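Local coordinates for protein tetraacyldisaccharide 4'-kinase (Aquifex aeolicus, PDB 4EHX) that transfers the gamma-phosphate of ATP to the 4'-position of a tetraacyldisaccharide 1-phosphate, the step of lipid A biosynthesis that yields lipid IVA, at residues R227-S233 against G272-T278; V244-I250 against A293-K297; I17-N21 against R171-E176; V84-L90 against P101-K106. One frame throughout, in Å; residues are numbered along the deposited sequence.

Interaction 1: R227-S233 against G272-T278; sequences REVIAFS and GEIYLTT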
# COMPACT_ATOMS: atom_id res chain seq x y z
N ARG A 227 -24.99 -15.06 11.40
CA ARG A 227 -23.97 -15.14 12.43
C ARG A 227 -23.69 -13.70 12.87
O ARG A 227 -23.62 -12.79 12.03
CB ARG A 227 -22.66 -15.79 11.98
CG ARG A 227 -22.75 -17.24 11.49
CD ARG A 227 -23.04 -18.20 12.64
NE ARG A 227 -22.23 -17.89 13.82
CZ ARG A 227 -21.17 -18.59 14.21
NH1 ARG A 227 -20.78 -19.66 13.54
NH2 ARG A 227 -20.50 -18.22 15.30
N GLU A 228 -23.54 -13.48 14.17
CA GLU A 228 -22.99 -12.22 14.67
C GLU A 228 -21.50 -12.44 14.90
O GLU A 228 -21.08 -13.54 15.24
CB GLU A 228 -23.67 -11.80 15.97
CG GLU A 228 -25.14 -11.46 15.84
CD GLU A 228 -25.78 -11.04 17.15
OE1 GLU A 228 -25.23 -11.38 18.23
OE2 GLU A 228 -26.83 -10.36 17.12
N VAL A 229 -20.69 -11.40 14.70
CA VAL A 229 -19.25 -11.56 14.83
C VAL A 229 -18.70 -10.74 15.98
O VAL A 229 -19.33 -9.80 16.46
CB VAL A 229 -18.52 -11.15 13.55
CG1 VAL A 229 -19.02 -11.97 12.37
CG2 VAL A 229 -18.69 -9.66 13.30
N ILE A 230 -17.50 -11.10 16.41
CA ILE A 230 -16.73 -10.29 17.34
C ILE A 230 -15.64 -9.61 16.51
O ILE A 230 -14.84 -10.28 15.87
CB ILE A 230 -16.09 -11.14 18.44
CG1 ILE A 230 -17.18 -11.82 19.28
CG2 ILE A 230 -15.19 -10.30 19.31
CD1 ILE A 230 -16.67 -12.93 20.17
N ALA A 231 -15.63 -8.28 16.51
CA ALA A 231 -14.64 -7.55 15.73
C ALA A 231 -13.60 -6.90 16.64
O ALA A 231 -13.89 -6.57 17.80
CB ALA A 231 -15.31 -6.50 14.86
N PHE A 232 -12.40 -6.72 16.11
CA PHE A 232 -11.32 -6.10 16.86
C PHE A 232 -10.25 -5.49 15.96
O PHE A 232 -10.08 -5.89 14.81
CB PHE A 232 -10.72 -7.08 17.88
CG PHE A 232 -9.96 -8.23 17.27
CD1 PHE A 232 -8.62 -8.10 16.93
CD2 PHE A 232 -10.58 -9.45 17.06
CE1 PHE A 232 -7.92 -9.15 16.38
CE2 PHE A 232 -9.89 -10.52 16.51
CZ PHE A 232 -8.55 -10.37 16.17
N SER A 233 -9.55 -4.50 16.50
CA SER A 233 -8.57 -3.77 15.72
C SER A 233 -7.36 -3.45 16.58
O SER A 233 -7.49 -3.10 17.75
CB SER A 233 -9.17 -2.49 15.16
OG SER A 233 -8.29 -1.88 14.24
N GLY A 272 -15.59 -21.66 18.21
CA GLY A 272 -16.98 -21.57 17.81
C GLY A 272 -17.47 -20.17 17.48
O GLY A 272 -18.57 -20.01 16.94
N GLU A 273 -16.68 -19.16 17.80
CA GLU A 273 -17.06 -17.79 17.44
C GLU A 273 -16.32 -17.37 16.17
O GLU A 273 -15.27 -17.93 15.84
CB GLU A 273 -16.77 -16.80 18.58
CG GLU A 273 -17.49 -17.10 19.89
CD GLU A 273 -18.96 -16.66 19.89
OE1 GLU A 273 -19.32 -15.80 19.06
OE2 GLU A 273 -19.74 -17.18 20.71
N ILE A 274 -16.88 -16.39 15.47
CA ILE A 274 -16.24 -15.81 14.30
C ILE A 274 -15.75 -14.41 14.60
O ILE A 274 -16.47 -13.60 15.18
CB ILE A 274 -17.20 -15.74 13.10
CG1 ILE A 274 -17.68 -17.15 12.74
CG2 ILE A 274 -16.52 -15.05 11.91
CD1 ILE A 274 -18.71 -17.19 11.63
N TYR A 275 -14.51 -14.13 14.20
CA TYR A 275 -13.90 -12.83 14.44
C TYR A 275 -13.59 -12.13 13.13
O TYR A 275 -13.22 -12.77 12.13
CB TYR A 275 -12.61 -12.96 15.25
CG TYR A 275 -12.81 -13.56 16.62
CD1 TYR A 275 -12.89 -14.93 16.79
CD2 TYR A 275 -12.91 -12.75 17.75
CE1 TYR A 275 -13.09 -15.49 18.05
CE2 TYR A 275 -13.11 -13.30 19.00
CZ TYR A 275 -13.20 -14.66 19.15
OH TYR A 275 -13.39 -15.19 20.40
N LEU A 276 -13.73 -10.81 13.15
CA LEU A 276 -13.28 -9.96 12.05
C LEU A 276 -12.26 -8.97 12.57
O LEU A 276 -12.43 -8.41 13.65
CB LEU A 276 -14.46 -9.20 11.43
CG LEU A 276 -15.53 -10.10 10.81
CD1 LEU A 276 -16.55 -9.27 10.05
CD2 LEU A 276 -14.87 -11.12 9.89
N THR A 277 -11.20 -8.76 11.80
CA THR A 277 -10.17 -7.80 12.17
C THR A 277 -9.57 -7.25 10.87
O THR A 277 -10.09 -7.52 9.78
CB THR A 277 -9.09 -8.43 13.07
OG1 THR A 277 -8.16 -7.43 13.49
CG2 THR A 277 -8.34 -9.56 12.32
N THR A 278 -8.50 -6.47 10.99
CA THR A 278 -7.87 -5.87 9.81
C THR A 278 -6.76 -6.78 9.28
O THR A 278 -6.21 -7.59 10.01
CB THR A 278 -7.25 -4.49 10.12
OG1 THR A 278 -6.09 -4.65 10.96
CG2 THR A 278 -8.26 -3.58 10.81
O HOH W 1 -19.44 -15.43 16.40

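Interaction 2: V244-I250 against A293-K297; sequences VLKNLGI and ALNFK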
# COMPACT_ATOMS: atom_id res chain seq x y z
N VAL A 244 -16.77 0.94 8.54
CA VAL A 244 -16.88 0.04 7.39
C VAL A 244 -17.78 -1.15 7.69
O VAL A 244 -18.63 -1.52 6.87
CB VAL A 244 -15.50 -0.48 6.96
CG1 VAL A 244 -15.65 -1.52 5.85
CG2 VAL A 244 -14.61 0.68 6.50
N LEU A 245 -17.60 -1.74 8.87
CA LEU A 245 -18.43 -2.88 9.28
C LEU A 245 -19.90 -2.48 9.32
O LEU A 245 -20.77 -3.24 8.89
CB LEU A 245 -17.98 -3.39 10.65
CG LEU A 245 -16.60 -4.06 10.74
CD1 LEU A 245 -16.22 -4.35 12.20
CD2 LEU A 245 -16.60 -5.35 9.94
N LYS A 246 -20.17 -1.29 9.85
CA LYS A 246 -21.53 -0.78 9.95
C LYS A 246 -22.15 -0.56 8.57
O LYS A 246 -23.26 -1.01 8.30
CB LYS A 246 -21.56 0.53 10.76
CG LYS A 246 -22.94 1.13 10.92
CD LYS A 246 -22.90 2.42 11.72
CE LYS A 246 -24.30 3.00 11.89
NZ LYS A 246 -24.29 4.26 12.70
N ASN A 247 -21.42 0.13 7.70
CA ASN A 247 -21.91 0.43 6.35
C ASN A 247 -22.16 -0.83 5.51
O ASN A 247 -22.96 -0.81 4.58
CB ASN A 247 -20.96 1.38 5.61
CG ASN A 247 -20.87 2.75 6.27
OD1 ASN A 247 -19.81 3.38 6.26
ND2 ASN A 247 -21.98 3.20 6.84
N LEU A 248 -21.46 -1.91 5.84
CA LEU A 248 -21.63 -3.17 5.12
C LEU A 248 -22.82 -3.96 5.65
O LEU A 248 -23.27 -4.92 5.02
CB LEU A 248 -20.36 -4.02 5.19
CG LEU A 248 -19.14 -3.49 4.43
CD1 LEU A 248 -17.97 -4.46 4.54
CD2 LEU A 248 -19.48 -3.23 2.98
N GLY A 249 -23.32 -3.56 6.82
CA GLY A 249 -24.46 -4.22 7.42
C GLY A 249 -24.08 -5.50 8.15
O GLY A 249 -24.94 -6.34 8.43
N ILE A 250 -22.80 -5.64 8.46
CA ILE A 250 -22.34 -6.80 9.23
C ILE A 250 -22.72 -6.64 10.70
O ILE A 250 -22.46 -5.60 11.31
CB ILE A 250 -20.82 -7.00 9.07
CG1 ILE A 250 -20.47 -7.23 7.60
CG2 ILE A 250 -20.35 -8.16 9.94
CD1 ILE A 250 -18.99 -7.17 7.29
N ALA A 293 -10.51 -11.18 7.69
CA ALA A 293 -10.48 -9.76 7.35
C ALA A 293 -11.41 -9.51 6.16
O ALA A 293 -11.80 -10.43 5.47
CB ALA A 293 -9.04 -9.30 7.03
N LEU A 294 -11.78 -8.25 5.95
CA LEU A 294 -12.60 -7.92 4.80
C LEU A 294 -11.71 -7.81 3.56
O LEU A 294 -10.56 -7.36 3.64
CB LEU A 294 -13.34 -6.61 5.04
CG LEU A 294 -14.15 -6.52 6.34
CD1 LEU A 294 -14.76 -5.13 6.49
CD2 LEU A 294 -15.22 -7.59 6.38
N ASN A 295 -12.24 -8.22 2.42
CA ASN A 295 -11.48 -8.14 1.18
C ASN A 295 -12.21 -7.25 0.18
O ASN A 295 -13.37 -7.50 -0.16
CB ASN A 295 -11.25 -9.53 0.60
CG ASN A 295 -10.15 -9.56 -0.46
OD1 ASN A 295 -9.44 -8.57 -0.66
ND2 ASN A 295 -10.00 -10.69 -1.12
N PHE A 296 -11.53 -6.20 -0.25
CA PHE A 296 -12.06 -5.30 -1.26
C PHE A 296 -11.31 -5.49 -2.57
O PHE A 296 -10.17 -5.95 -2.58
CB PHE A 296 -11.93 -3.85 -0.77
CG PHE A 296 -12.84 -3.53 0.36
CD1 PHE A 296 -12.55 -3.94 1.65
CD2 PHE A 296 -14.01 -2.81 0.15
CE1 PHE A 296 -13.40 -3.65 2.70
CE2 PHE A 296 -14.86 -2.52 1.18
CZ PHE A 296 -14.56 -2.94 2.47
N LYS A 297 -11.97 -5.18 -3.68
CA LYS A 297 -11.34 -5.28 -4.98
C LYS A 297 -11.31 -3.89 -5.60
O LYS A 297 -12.22 -3.09 -5.35
CB LYS A 297 -12.08 -6.26 -5.89
CG LYS A 297 -11.90 -7.73 -5.49
CD LYS A 297 -10.44 -8.15 -5.59
CE LYS A 297 -10.21 -9.55 -5.03
NZ LYS A 297 -10.97 -10.59 -5.76

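Interaction 3: I17-N21 against R171-E176; sequences INFRN and REPLKE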
# COMPACT_ATOMS: atom_id res chain seq x y z
N ILE A 17 12.47 20.02 1.17
CA ILE A 17 11.91 19.17 0.12
C ILE A 17 12.10 19.77 -1.27
O ILE A 17 12.51 19.07 -2.20
CB ILE A 17 10.41 18.89 0.36
CG1 ILE A 17 10.21 18.07 1.63
CG2 ILE A 17 9.80 18.11 -0.82
CD1 ILE A 17 10.81 16.68 1.55
N ASN A 18 11.79 21.06 -1.40
CA ASN A 18 11.96 21.76 -2.68
C ASN A 18 13.41 21.76 -3.14
O ASN A 18 13.69 21.64 -4.33
CB ASN A 18 11.46 23.21 -2.61
CG ASN A 18 9.93 23.32 -2.65
OD1 ASN A 18 9.23 22.33 -2.85
ND2 ASN A 18 9.42 24.54 -2.47
N PHE A 19 14.34 21.93 -2.20
CA PHE A 19 15.76 21.92 -2.57
C PHE A 19 16.17 20.55 -3.10
O PHE A 19 16.83 20.45 -4.14
CB PHE A 19 16.65 22.31 -1.38
CG PHE A 19 18.12 22.32 -1.71
CD1 PHE A 19 18.64 23.26 -2.59
CD2 PHE A 19 18.97 21.38 -1.16
CE1 PHE A 19 19.98 23.27 -2.90
CE2 PHE A 19 20.34 21.40 -1.46
CZ PHE A 19 20.83 22.33 -2.34
N ARG A 20 15.76 19.49 -2.41
CA ARG A 20 16.10 18.14 -2.86
C ARG A 20 15.48 17.87 -4.22
O ARG A 20 16.12 17.32 -5.13
CB ARG A 20 15.62 17.09 -1.84
CG ARG A 20 15.88 15.63 -2.29
CD ARG A 20 15.62 14.61 -1.15
NE ARG A 20 15.62 13.23 -1.66
CZ ARG A 20 14.56 12.68 -2.21
NH1 ARG A 20 13.43 13.38 -2.30
NH2 ARG A 20 14.60 11.43 -2.67
N ASN A 21 14.22 18.27 -4.40
CA ASN A 21 13.58 18.00 -5.68
C ASN A 21 14.19 18.81 -6.82
O ASN A 21 14.26 18.33 -7.95
CB ASN A 21 12.06 18.18 -5.59
CG ASN A 21 11.36 16.96 -5.00
OD1 ASN A 21 11.73 15.83 -5.30
ND2 ASN A 21 10.36 17.20 -4.16
N ARG A 171 3.58 14.89 2.09
CA ARG A 171 5.02 14.64 2.17
C ARG A 171 5.78 15.57 1.23
O ARG A 171 6.97 15.82 1.43
CB ARG A 171 5.34 13.17 1.83
CG ARG A 171 4.98 12.21 2.97
CD ARG A 171 5.46 10.78 2.69
NE ARG A 171 4.66 10.12 1.68
CZ ARG A 171 4.80 8.84 1.34
NH1 ARG A 171 5.71 8.08 1.94
NH2 ARG A 171 4.02 8.32 0.40
N GLU A 172 5.09 16.04 0.18
CA GLU A 172 5.65 16.96 -0.81
C GLU A 172 4.56 17.90 -1.27
O GLU A 172 3.38 17.54 -1.25
CB GLU A 172 6.10 16.22 -2.08
CG GLU A 172 7.00 15.06 -1.88
CD GLU A 172 7.52 14.56 -3.21
OE1 GLU A 172 7.06 13.49 -3.67
OE2 GLU A 172 8.37 15.26 -3.81
N PRO A 173 4.96 19.10 -1.75
CA PRO A 173 4.02 20.09 -2.27
C PRO A 173 3.26 19.54 -3.46
O PRO A 173 3.80 18.70 -4.19
CB PRO A 173 4.93 21.22 -2.75
CG PRO A 173 6.18 21.07 -1.95
CD PRO A 173 6.34 19.61 -1.71
N LEU A 174 2.03 20.00 -3.64
CA LEU A 174 1.19 19.53 -4.74
C LEU A 174 1.78 19.78 -6.14
O LEU A 174 1.43 19.08 -7.08
CB LEU A 174 -0.21 20.16 -4.64
CG LEU A 174 -1.08 19.78 -3.43
CD1 LEU A 174 -2.35 20.64 -3.40
CD2 LEU A 174 -1.43 18.29 -3.45
N LYS A 175 2.67 20.76 -6.28
CA LYS A 175 3.29 21.00 -7.59
C LYS A 175 4.01 19.75 -8.12
O LYS A 175 4.20 19.58 -9.32
CB LYS A 175 4.27 22.19 -7.55
CG LYS A 175 5.59 21.90 -6.83
CD LYS A 175 6.54 23.12 -6.84
CE LYS A 175 7.89 22.74 -6.21
NZ LYS A 175 8.91 23.82 -6.31
N GLU A 176 4.43 18.87 -7.21
CA GLU A 176 5.16 17.66 -7.59
C GLU A 176 4.29 16.61 -8.29
O GLU A 176 4.78 15.60 -8.76
CB GLU A 176 5.88 17.05 -6.39
CG GLU A 176 6.93 17.99 -5.81
CD GLU A 176 8.01 18.37 -6.82
OE1 GLU A 176 8.59 19.46 -6.66
OE2 GLU A 176 8.28 17.58 -7.75
O HOH W 2 9.25 19.83 -4.03
O HOH W 3 11.54 22.29 -6.08
O HOH W 4 11.07 13.61 -3.81

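Interaction 4: V84-L90 against P101-K106; sequences VSEYGNL and PYLMAK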
# COMPACT_ATOMS: atom_id res chain seq x y z
N VAL A 84 11.94 -11.08 1.19
CA VAL A 84 10.84 -11.39 2.10
C VAL A 84 10.03 -12.57 1.57
O VAL A 84 9.61 -13.46 2.31
CB VAL A 84 9.93 -10.16 2.23
CG1 VAL A 84 8.68 -10.50 3.05
CG2 VAL A 84 10.70 -9.01 2.84
N SER A 85 9.81 -12.58 0.25
CA SER A 85 9.03 -13.65 -0.33
C SER A 85 9.56 -14.00 -1.70
O SER A 85 9.93 -13.11 -2.46
CB SER A 85 7.57 -13.21 -0.46
OG SER A 85 6.81 -14.18 -1.15
N GLU A 86 9.56 -15.29 -2.03
CA GLU A 86 9.96 -15.73 -3.35
C GLU A 86 8.72 -16.25 -4.09
O GLU A 86 8.25 -17.36 -3.83
CB GLU A 86 11.03 -16.82 -3.26
CG GLU A 86 11.38 -17.46 -4.60
CD GLU A 86 12.41 -18.56 -4.46
OE1 GLU A 86 12.29 -19.38 -3.51
OE2 GLU A 86 13.34 -18.62 -5.30
N TYR A 87 8.19 -15.41 -4.97
CA TYR A 87 6.98 -15.74 -5.72
C TYR A 87 5.87 -16.33 -4.86
O TYR A 87 5.30 -17.37 -5.18
CB TYR A 87 7.34 -16.63 -6.92
CG TYR A 87 8.27 -15.87 -7.83
CD1 TYR A 87 7.81 -14.77 -8.55
CD2 TYR A 87 9.63 -16.18 -7.90
CE1 TYR A 87 8.66 -14.02 -9.35
CE2 TYR A 87 10.49 -15.43 -8.70
CZ TYR A 87 9.99 -14.36 -9.43
OH TYR A 87 10.82 -13.62 -10.23
N GLY A 88 5.55 -15.65 -3.76
CA GLY A 88 4.43 -16.04 -2.93
C GLY A 88 4.87 -16.75 -1.67
O GLY A 88 4.14 -16.74 -0.68
N ASN A 89 6.05 -17.36 -1.70
CA ASN A 89 6.53 -18.12 -0.54
C ASN A 89 7.31 -17.26 0.46
O ASN A 89 8.43 -16.84 0.18
CB ASN A 89 7.38 -19.31 -0.98
CG ASN A 89 6.60 -20.34 -1.78
OD1 ASN A 89 5.40 -20.51 -1.59
ND2 ASN A 89 7.28 -21.03 -2.69
N LEU A 90 6.71 -16.99 1.62
CA LEU A 90 7.37 -16.20 2.65
C LEU A 90 8.66 -16.89 3.11
O LEU A 90 8.70 -18.10 3.32
CB LEU A 90 6.43 -15.94 3.84
CG LEU A 90 5.57 -14.66 3.75
CD1 LEU A 90 6.44 -13.39 3.80
CD2 LEU A 90 4.72 -14.66 2.48
N PRO A 101 6.20 -4.98 4.42
CA PRO A 101 6.55 -5.93 3.35
C PRO A 101 5.92 -7.30 3.61
O PRO A 101 5.55 -7.98 2.65
CB PRO A 101 8.08 -6.02 3.46
CG PRO A 101 8.50 -4.73 4.13
CD PRO A 101 7.39 -4.47 5.13
N TYR A 102 5.81 -7.70 4.87
CA TYR A 102 5.24 -9.01 5.18
C TYR A 102 3.77 -9.06 4.75
O TYR A 102 3.33 -10.00 4.09
CB TYR A 102 5.39 -9.38 6.66
CG TYR A 102 4.92 -10.80 6.97
CD1 TYR A 102 3.57 -11.08 7.17
CD2 TYR A 102 5.83 -11.86 7.02
CE1 TYR A 102 3.14 -12.38 7.45
CE2 TYR A 102 5.41 -13.16 7.28
CZ TYR A 102 4.06 -13.41 7.50
OH TYR A 102 3.65 -14.69 7.76
N LEU A 103 3.01 -8.04 5.12
CA LEU A 103 1.62 -7.97 4.70
C LEU A 103 1.49 -7.97 3.18
O LEU A 103 0.68 -8.71 2.61
CB LEU A 103 0.94 -6.73 5.29
CG LEU A 103 -0.50 -6.45 4.82
CD1 LEU A 103 -1.42 -7.66 5.04
CD2 LEU A 103 -1.05 -5.20 5.51
N MET A 104 2.29 -7.14 2.51
CA MET A 104 2.29 -7.13 1.04
C MET A 104 2.52 -8.53 0.48
O MET A 104 1.84 -8.97 -0.44
CB MET A 104 3.37 -6.17 0.52
CG MET A 104 3.26 -5.82 -0.97
SD MET A 104 2.05 -4.53 -1.30
CE MET A 104 2.33 -3.44 0.09
N ALA A 105 3.51 -9.23 1.03
CA ALA A 105 3.80 -10.59 0.57
C ALA A 105 2.63 -11.55 0.78
O ALA A 105 2.34 -12.41 -0.06
CB ALA A 105 5.08 -11.12 1.24
N LYS A 106 1.94 -11.43 1.92
CA LYS A 106 0.81 -12.31 2.16
C LYS A 106 -0.33 -11.98 1.21
O LYS A 106 -1.09 -12.85 0.81
CB LYS A 106 0.34 -12.24 3.62
CG LYS A 106 1.34 -12.75 4.65
CD LYS A 106 1.79 -14.20 4.41
CE LYS A 106 0.66 -15.18 4.53
NZ LYS A 106 1.12 -16.57 4.92
O HOH W 5 4.60 -12.82 -1.79
O HOH W 6 2.06 -15.11 -0.05

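Interaction 1: R227-S233 against G272-T278
R227 reaches across to I274 and G272 where the two chains begin to run together. From CB the chain goes to CG, 4.0 Å from I274 CD1, and then bends at chi2 (-71°) and chi3 (-44°), which folds the guanidinium back over I274. CD1 of I274 lies under one face of this group, 3.7 Å from R227 NH1. The other terminal nitrogen, NH2, donates to G272 O (3.1 Å), in the plane of that carbonyl. An alanine here would probably leave G272 O without its donor and uncover I274 CD1. A water ties E228 O and I274 N to E273 OE1, which also salt-bridges K253.

Further along, I230 N donates to I274 O, L276 N to I230 O (3.0 Å) and F232 N to L276 O, the parallel pattern in which one residue bonds to both flanks of its partner. I230 lies alongside the Y275 ring, its CB 3.6 Å from Y275 CD2. T277 does two jobs at F232: CB sits over the ring, 3.8 Å from its centroid, and OG1 donates to F232 O (2.8 Å) from above the carbonyl plane. The T278 side chain caps the start of helix 279-282, and its OG1 also bonds D281. The two are neighbouring parallel strands, with strand 252-257, also parallel, on the other flank of 229-233 and helix 237-248 packed over A231 and L276.

Interaction 2: V244-I250 against A293-K297
L294 points from its strand at V244, L245, L248 and I250, and it makes most of the contact. L248 meets it tip to tip, CD1 against CD1 at 3.8 Å. V244 instead slides past L294 in the opposite direction: its CG1 lies 3.8 Å from L294 CD1. L245 comes in at a slant, and its CD2 is the third methyl gathered round L294 CD1 (3.9 Å). The other branch of L294 is used separately, with CD2 lying 3.9 Å from I250 CD1 as those two chains also run past each other.

F296, two residues on and so on the same face of the strand, extends the patch. V244 CG1 comes in at the edge of its ring, 3.8 Å from CZ. The torsion explains how one methyl serves both partners: CG1 stands anti to the backbone N of V244 (chi1 174°), where it faces L294 and F296 together. L248 CD1 is a looser neighbour of the same ring, 4.3 Å from F296 CZ. No hydrogen bond crosses the contact.

I250 can join because the helix stops just before it. G249, with positive phi, closes a Schellman motif in which I250 N bonds back to L245 O, and the chain turns I250 toward the strand. L245 and I250 also touch L276, on the strand paired with 291-300. The short axes of 244-248 and 293-297 cross at 70°. A helix packed through apolar side chains on the face of a sheet is the layered alpha/beta arrangement.

Interaction 3: I17-N21 against R171-E176
I17 begins the contact by lying against the chain at R171 and P173: its CG2 is 3.9 Å from P173 CD, the two groups meeting at a slant, and its CD1 comes near R171 O, which accepts a hydrogen bond from Y13. A bound HEPES buffer molecule lies close to the I17 side chain.

N18 follows with its amide oxygen turned to the loop. OD1 sits 3.4 Å from P173 CG and also close to K175 CE, and it takes a hydrogen bond from a water that N21 ND2 and E176 OE1 share. A second water links N18 O to K175 NZ. R20 takes part through water too: NH1 and N21 OD1 are joined by one that also reaches E172 OE2.

N21 is the polar centre. Its ND2 donates to E172 OE2 (2.8 Å, 147° at the hydrogen), nearly in line with the C-O bond, while E176 stacks its carboxylate on the amide, planes 28° apart. R144 donates to N21 OD1, so the amide is held at both ends and its rotation is fixed. A leucine here would probably cost E172 OE2 one of its donors, leave R144 without its amide oxygen, and loosen the waters held by ND2 and OD1. R179 is the common second shell, salt-bridged to E172 and E176.

The contact therefore joins the long helix 7-25 to the loop that runs from helix 157-160 to strand 182-186. At its start the R171 side chain turns the other way and salt-bridges D139, while its backbone bonds that of L44, just past strand 38-43 and beside the predicted ATP-binding loop.

Interaction 4: V84-L90 against P101-K106
With CG1 anti to the backbone N (chi1 174°), V84 sets that methyl 4.1 Å from A105 CB and turns CG2 to P101 CB at 4.0 Å. L90, with chi1 drawn out to -90° and chi2 at -66°, spreads its methyls over the helix. CD1 lies 3.6 Å from Y102 CD2, the side chains crossing at about a right angle, and is also 3.7 Å from A105 CB. CD2 meets K106 CD at 3.5 Å. The lysine starts out away from the hairpin, but bends at chi2 and chi3 bring its aliphatic part back over L90.

S85 adds its CB, 3.7 Å from that of A105. Two consecutive residues of one strand can both face the helix because V84 and S85 form a classic beta bulge opposite V113. Beyond it the chain reverses in a type I' turn, E86 to N89, which returns L90 to the same helix.

Polar groups meet through water. One bridges S85 OG and A105 O, and another donates to both G88 O and A105 O (2.7 Å to the latter). Y102 OH and K106 NZ both go to Q286. Apolar side chains thus do the joining, with alanine small enough to let V84, S85 and L90 close in together, while waters and Q286 satisfy the polar atoms beside them.

Interactions 1 and 2 build one body: their centres are 12 Å apart and they touch, with A231 CB 3.5 Å from L245 CD1 and T277 O 3.4 Å from A293 CB. Strand 229-233 leads into helix 237-248, and strand 275-277 lies beside 291-300, so the helix covers strands of both contacts. Interaction 3 is on the far side of the chain's centre, its centre about 42 Å from that of interaction 1; interaction 4 lies about 25 Å from both 1 and 2, centre to centre. All four come within about 11 Å of the predicted ATP-binding loop: the side chains of R171, P101, F296 and T278 are about 4, 8, 9 and 11 Å from those of V46, K51, G50 and T52, respectively.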